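Local structure of FAD-dependent pyridine nucleotide-disulphide oxidoreductase (3IWA) at residues Glu82-Thr87 against Glu108-Lys113; Val7-Val12 against His97-Glu102. The protein probably uses bound FAD to pass electrons from a reduced pyridine nucleotide to a disulphide or related acceptor, as relatives in its oxidoreductase family do. All blocks are in the same frame, centred on the assembly; numbering follows the deposited sequence.

Contact 1 (Glu82-Thr87 against Glu108-Lys113); sequences EALVET and ERRTLK
R110 reaches from the meander strand 109-113 to E82 and L84 on strand 82-84, the edge strand of the parallel sheet. It thereby ties the edge of this Rossmann-type sheet to the meander of the probable FAD-binding domain. With CG anti to the backbone N (chi1 178°), its chain runs extended as far as NE. Near the root, R110 packs on I101 of the neighbouring strand 98-103; CG and CD then carry the chain outward without meeting strand 82-84. NE and CZ pass over L112, whose CD2 sits 3.1 Å from the guanidinium plane, against one face and offset toward the rim. At the tip both terminal nitrogens turn to E82, and NH1 also meets L84. R110 NH1 is 3.8 Å from L84 CD1, which approaches obliquely, the two side chains crossing at about a right angle. R110 NH2 donates to E82 OE1 at 3.0 Å and 160°; OE1 receives it on its syn lone pair and lies 7° out of the guanidinium plane. NH1 adds a weak bond to the same OE1, so the salt bridge is one-sided, a single oxygen serving both nitrogens. E82 OE2 is instead hydrogen-bonded to H30 NE2 and T32 OG1. Gripped through both oxygens, the carboxylate is fixed in rotation, and its neighbours would be expected to favour the ionised form.

Contact 2 (Val7-Val12 against His97-Glu102); sequences VVIGAV and HTVEIE
V7, I9 and V99 meet through aliphatic branches alone, so no ring or amide face enters the contact. The one ring in the two segments, that of H97, lies away from the contact: it meets the Y114 ring with the planes at about 45°, while ND1 is hydrogen-bonded to A95 O and NE2 to D288 OD2. The arrangement is consistent with the FAD-binding domain of this family, a Rossmann-type parallel sheet with a three-stranded antiparallel meander packed on one face. Strand 5-9 is the central strand of the parallel sheet, and V7 and V8 draw their backbone bonds from strands 116-119 and 30-34 on its two flanks. The evidence for face-to-face packing is twofold: the CA atoms of V7 and V99, the nearest pair, are 8.4 Å apart, and no hydrogen bond crosses between the segments. V99 points toward strand 5-9, and its CG1 lies anti to the backbone N (chi1 -173°), which divides its two methyls between two partners: CG2 goes to V7 and CG1 to I9. A89 of strand 87-93 touches both V99 and I9, adding a second apolar contribution from the meander side. Just before V99, H97 and T98 both face D93 in a G1 beta bulge, H97 taking positive phi and psi. V7 CG1 lies 4.3 Å from V99 CG2, and I9 CD1 stands at the same 4.3 Å from V99 CG1.

How the contacts relate
The contacts lie about 7 Å apart, centre to centre, and join the same two sheets at different places. Along the chain their segments alternate, 7-12, 82-87, 97-102 and 108-113. Contact 2 ties the middle of the parallel sheet to the central meander strand 98-103 in a buried layer, whereas contact 1 ties edge strand 82-84 to outer strand 109-113 at the surface. The meander strands are neighbours: R110 O is 2.6 Å from I101 N, a probable hydrogen bond, and R109 forms a salt bridge with E102. L84 CD1 packs on I101 CD1. One sheet-to-sheet interface thus grades from hydrocarbon inside to charge outside and probably fastens the meander at the sheet's centre and edge.

Contact 1 (Glu82-Thr87 against Glu108-Lys113)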
loop_
_atom_site.group_PDB
_atom_site.type_symbol
_atom_site.label_atom_id
_atom_site.label_comp_id
_atom_site.label_asym_id
_atom_site.label_seq_id
_atom_site.Cartn_x
_atom_site.Cartn_y
_atom_site.Cartn_z
ATOM N N GLU A 82 6.436 30.006 24.261
ATOM C CA GLU A 82 7.493 31.028 24.359
ATOM C C GLU A 82 8.598 30.676 23.341
ATOM O O GLU A 82 9.365 29.740 23.559
ATOM C CB GLU A 82 8.045 31.063 25.807
ATOM C CG GLU A 82 8.724 32.392 26.275
ATOM C CD GLU A 82 9.657 32.233 27.524
ATOM O OE1 GLU A 82 10.670 32.977 27.611
ATOM O OE2 GLU A 82 9.375 31.380 28.406
ATOM N N ALA A 83 8.659 31.414 22.229
ATOM C CA ALA A 83 9.577 31.096 21.120
ATOM C C ALA A 83 10.761 32.051 21.032
ATOM O O ALA A 83 10.603 33.190 20.613
ATOM C CB ALA A 83 8.826 31.097 19.798
ATOM N N LEU A 84 11.947 31.574 21.399
ATOM C CA LEU A 84 13.155 32.391 21.397
ATOM C C LEU A 84 13.946 32.120 20.132
ATOM O O LEU A 84 14.516 31.042 19.976
ATOM C CB LEU A 84 14.016 32.065 22.622
ATOM C CG LEU A 84 13.320 32.216 23.979
ATOM C CD1 LEU A 84 14.162 31.617 25.117
ATOM C CD2 LEU A 84 12.997 33.679 24.234
ATOM N N VAL A 85 13.980 33.095 19.233
ATOM C CA VAL A 85 14.785 32.990 18.017
ATOM C C VAL A 85 16.217 33.502 18.207
ATOM O O VAL A 85 16.556 34.094 19.233
ATOM C CB VAL A 85 14.116 33.706 16.815
ATOM C CG1 VAL A 85 12.761 33.040 16.509
ATOM C CG2 VAL A 85 13.960 35.214 17.075
ATOM N N GLU A 86 17.057 33.241 17.213
ATOM C CA GLU A 86 18.487 33.556 17.284
ATOM C C GLU A 86 19.086 33.283 18.676
ATOM O O GLU A 86 19.863 34.086 19.196
ATOM C CB GLU A 86 18.740 35.005 16.831
ATOM C CG GLU A 86 18.297 35.265 15.388
ATOM C CD GLU A 86 18.897 36.546 14.782
ATOM O OE1 GLU A 86 20.116 36.561 14.480
ATOM O OE2 GLU A 86 18.143 37.530 14.581
ATOM N N THR A 87 18.727 32.133 19.245
ATOM C CA THR A 87 19.100 31.741 20.608
ATOM C C THR A 87 19.698 30.347 20.591
ATOM O O THR A 87 19.174 29.469 19.920
ATOM C CB THR A 87 17.863 31.710 21.515
ATOM O OG1 THR A 87 17.160 32.947 21.390
ATOM C CG2 THR A 87 18.232 31.498 22.929
ATOM N N GLU A 108 22.933 38.418 25.746
ATOM C CA GLU A 108 22.229 38.170 27.004
ATOM C C GLU A 108 22.105 36.653 27.250
ATOM O O GLU A 108 21.650 35.909 26.379
ATOM C CB GLU A 108 20.846 38.850 26.996
ATOM N N ARG A 109 22.549 36.209 28.423
ATOM C CA ARG A 109 22.548 34.789 28.781
ATOM C C ARG A 109 21.478 34.498 29.819
ATOM O O ARG A 109 21.272 35.285 30.736
ATOM C CB ARG A 109 23.911 34.357 29.329
ATOM C CG ARG A 109 24.979 34.228 28.257
ATOM C CD ARG A 109 26.318 33.789 28.826
ATOM N NE ARG A 109 27.391 34.100 27.872
ATOM C CZ ARG A 109 27.916 33.259 26.978
ATOM N NH1 ARG A 109 27.507 31.986 26.890
ATOM N NH2 ARG A 109 28.873 33.702 26.164
ATOM N N ARG A 110 20.813 33.359 29.675
ATOM C CA ARG A 110 19.708 32.988 30.550
ATOM C C ARG A 110 19.742 31.506 30.876
ATOM O O ARG A 110 20.256 30.709 30.099
ATOM C CB ARG A 110 18.399 33.358 29.873
ATOM C CG ARG A 110 17.170 32.980 30.655
ATOM C CD ARG A 110 16.009 33.842 30.246
ATOM N NE ARG A 110 14.731 33.165 30.436
ATOM C CZ ARG A 110 13.760 33.121 29.525
ATOM N NH1 ARG A 110 13.904 33.714 28.332
ATOM N NH2 ARG A 110 12.633 32.478 29.805
ATOM N N THR A 111 19.204 31.159 32.043
ATOM C CA THR A 111 19.144 29.780 32.519
ATOM C C THR A 111 17.679 29.382 32.624
ATOM O O THR A 111 16.953 29.868 33.502
ATOM C CB THR A 111 19.839 29.617 33.879
ATOM O OG1 THR A 111 21.256 29.550 33.683
ATOM C CG2 THR A 111 19.394 28.353 34.586
ATOM N N LEU A 112 17.241 28.527 31.697
ATOM C CA LEU A 112 15.867 28.032 31.678
ATOM C C LEU A 112 15.805 26.815 32.569
ATOM O O LEU A 112 16.754 26.041 32.609
ATOM C CB LEU A 112 15.472 27.609 30.266
ATOM C CG LEU A 112 15.457 28.652 29.147
ATOM C CD1 LEU A 112 15.127 27.961 27.826
ATOM C CD2 LEU A 112 14.454 29.785 29.453
ATOM N N LYS A 113 14.689 26.633 33.266
ATOM C CA LYS A 113 14.463 25.407 34.025
ATOM C C LYS A 113 13.409 24.530 33.331
ATOM O O LYS A 113 12.466 25.042 32.694
ATOM C CB LYS A 113 14.071 25.716 35.478
ATOM C CG LYS A 113 14.795 24.815 36.501
ATOM C CD LYS A 113 13.974 23.590 36.891
ATOM C CE LYS A 113 14.716 22.692 37.879
ATOM N NZ LYS A 113 13.935 21.445 38.191
#

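Contact 2 (Val7-Val12 against His97-Glu102)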
loop_
_atom_site.group_PDB
_atom_site.type_symbol
_atom_site.label_atom_id
_atom_site.label_comp_id
_atom_site.label_asym_id
_atom_site.label_seq_id
_atom_site.Cartn_x
_atom_site.Cartn_y
_atom_site.Cartn_z
ATOM N N VAL A 7 11.026 22.409 27.748
ATOM C CA VAL A 7 11.899 23.151 26.859
ATOM C C VAL A 7 12.181 22.291 25.606
ATOM O O VAL A 7 12.462 21.120 25.703
ATOM C CB VAL A 7 13.199 23.509 27.586
ATOM C CG1 VAL A 7 14.256 24.031 26.596
ATOM C CG2 VAL A 7 12.896 24.540 28.674
ATOM N N VAL A 8 12.093 22.904 24.442
ATOM C CA VAL A 8 12.322 22.228 23.187
ATOM C C VAL A 8 13.465 22.940 22.476
ATOM O O VAL A 8 13.378 24.125 22.248
ATOM C CB VAL A 8 11.038 22.269 22.319
ATOM C CG1 VAL A 8 11.304 21.714 20.981
ATOM C CG2 VAL A 8 9.948 21.504 22.994
ATOM N N ILE A 9 14.524 22.209 22.134
ATOM C CA ILE A 9 15.670 22.777 21.449
ATOM C C ILE A 9 15.722 22.348 20.002
ATOM O O ILE A 9 15.983 21.189 19.694
ATOM C CB ILE A 9 16.982 22.350 22.074
ATOM C CG1 ILE A 9 17.128 22.937 23.459
ATOM C CG2 ILE A 9 18.178 22.807 21.209
ATOM C CD1 ILE A 9 18.214 22.307 24.199
ATOM N N GLY A 10 15.546 23.320 19.125
ATOM C CA GLY A 10 15.587 23.124 17.690
ATOM C C GLY A 10 14.202 23.398 17.154
ATOM O O GLY A 10 13.202 23.018 17.761
ATOM N N ALA A 11 14.128 24.091 16.034
ATOM C CA ALA A 11 12.868 24.206 15.307
ATOM C C ALA A 11 13.083 23.509 13.965
ATOM O O ALA A 11 13.794 24.013 13.103
ATOM C CB ALA A 11 12.454 25.680 15.130
ATOM N N VAL A 12 12.523 22.309 13.833
ATOM C CA VAL A 12 12.656 21.522 12.627
ATOM C C VAL A 12 11.214 21.402 12.118
ATOM O O VAL A 12 10.502 22.414 11.914
ATOM C CB VAL A 12 13.402 20.151 12.910
ATOM C CG1 VAL A 12 14.913 20.334 12.991
ATOM C CG2 VAL A 12 12.947 19.517 14.199
ATOM N N HIS A 97 18.216 19.936 35.969
ATOM C CA HIS A 97 17.140 20.221 35.007
ATOM C C HIS A 97 17.157 21.688 34.549
ATOM O O HIS A 97 16.174 22.424 34.650
ATOM C CB HIS A 97 15.781 19.823 35.591
ATOM C CG HIS A 97 15.602 18.342 35.754
ATOM N ND1 HIS A 97 16.365 17.583 36.615
ATOM C CD2 HIS A 97 14.747 17.476 35.157
ATOM C CE1 HIS A 97 15.989 16.319 36.544
ATOM N NE2 HIS A 97 15.010 16.225 35.662
ATOM N N THR A 98 18.300 22.100 34.034
ATOM C CA THR A 98 18.489 23.460 33.556
ATOM C C THR A 98 19.193 23.446 32.196
ATOM O O THR A 98 19.997 22.568 31.914
ATOM C CB THR A 98 19.350 24.316 34.550
ATOM O OG1 THR A 98 20.692 23.832 34.558
ATOM C CG2 THR A 98 18.790 24.264 35.982
ATOM N N VAL A 99 18.862 24.429 31.366
ATOM C CA VAL A 99 19.545 24.668 30.099
ATOM C C VAL A 99 20.008 26.113 30.109
ATOM O O VAL A 99 19.176 27.007 30.252
ATOM C CB VAL A 99 18.615 24.539 28.864
ATOM C CG1 VAL A 99 19.433 24.639 27.629
ATOM C CG2 VAL A 99 17.817 23.256 28.876
ATOM N N GLU A 100 21.309 26.346 29.941
ATOM C CA GLU A 100 21.836 27.711 29.795
ATOM C C GLU A 100 21.742 28.115 28.322
ATOM O O GLU A 100 22.188 27.394 27.435
ATOM C CB GLU A 100 23.287 27.831 30.280
ATOM C CG GLU A 100 23.537 27.495 31.765
ATOM C CD GLU A 100 25.031 27.603 32.150
ATOM O OE1 GLU A 100 25.353 28.378 33.072
ATOM O OE2 GLU A 100 25.896 26.943 31.524
ATOM N N ILE A 101 21.148 29.264 28.065
ATOM C CA ILE A 101 20.967 29.714 26.696
ATOM C C ILE A 101 21.638 31.071 26.505
ATOM O O ILE A 101 21.853 31.812 27.480
ATOM C CB ILE A 101 19.470 29.754 26.316
ATOM C CG1 ILE A 101 18.720 30.850 27.080
ATOM C CG2 ILE A 101 18.817 28.382 26.612
ATOM C CD1 ILE A 101 17.229 30.935 26.747
ATOM N N GLU A 102 21.980 31.380 25.256
ATOM C CA GLU A 102 22.517 32.692 24.917
ATOM C C GLU A 102 21.932 33.207 23.605
ATOM O O GLU A 102 21.982 32.544 22.586
ATOM C CB GLU A 102 24.059 32.673 24.916
ATOM C CG GLU A 102 24.747 32.416 23.595
ATOM C CD GLU A 102 26.270 32.382 23.737
ATOM O OE1 GLU A 102 26.778 31.429 24.391
ATOM O OE2 GLU A 102 26.951 33.299 23.186
#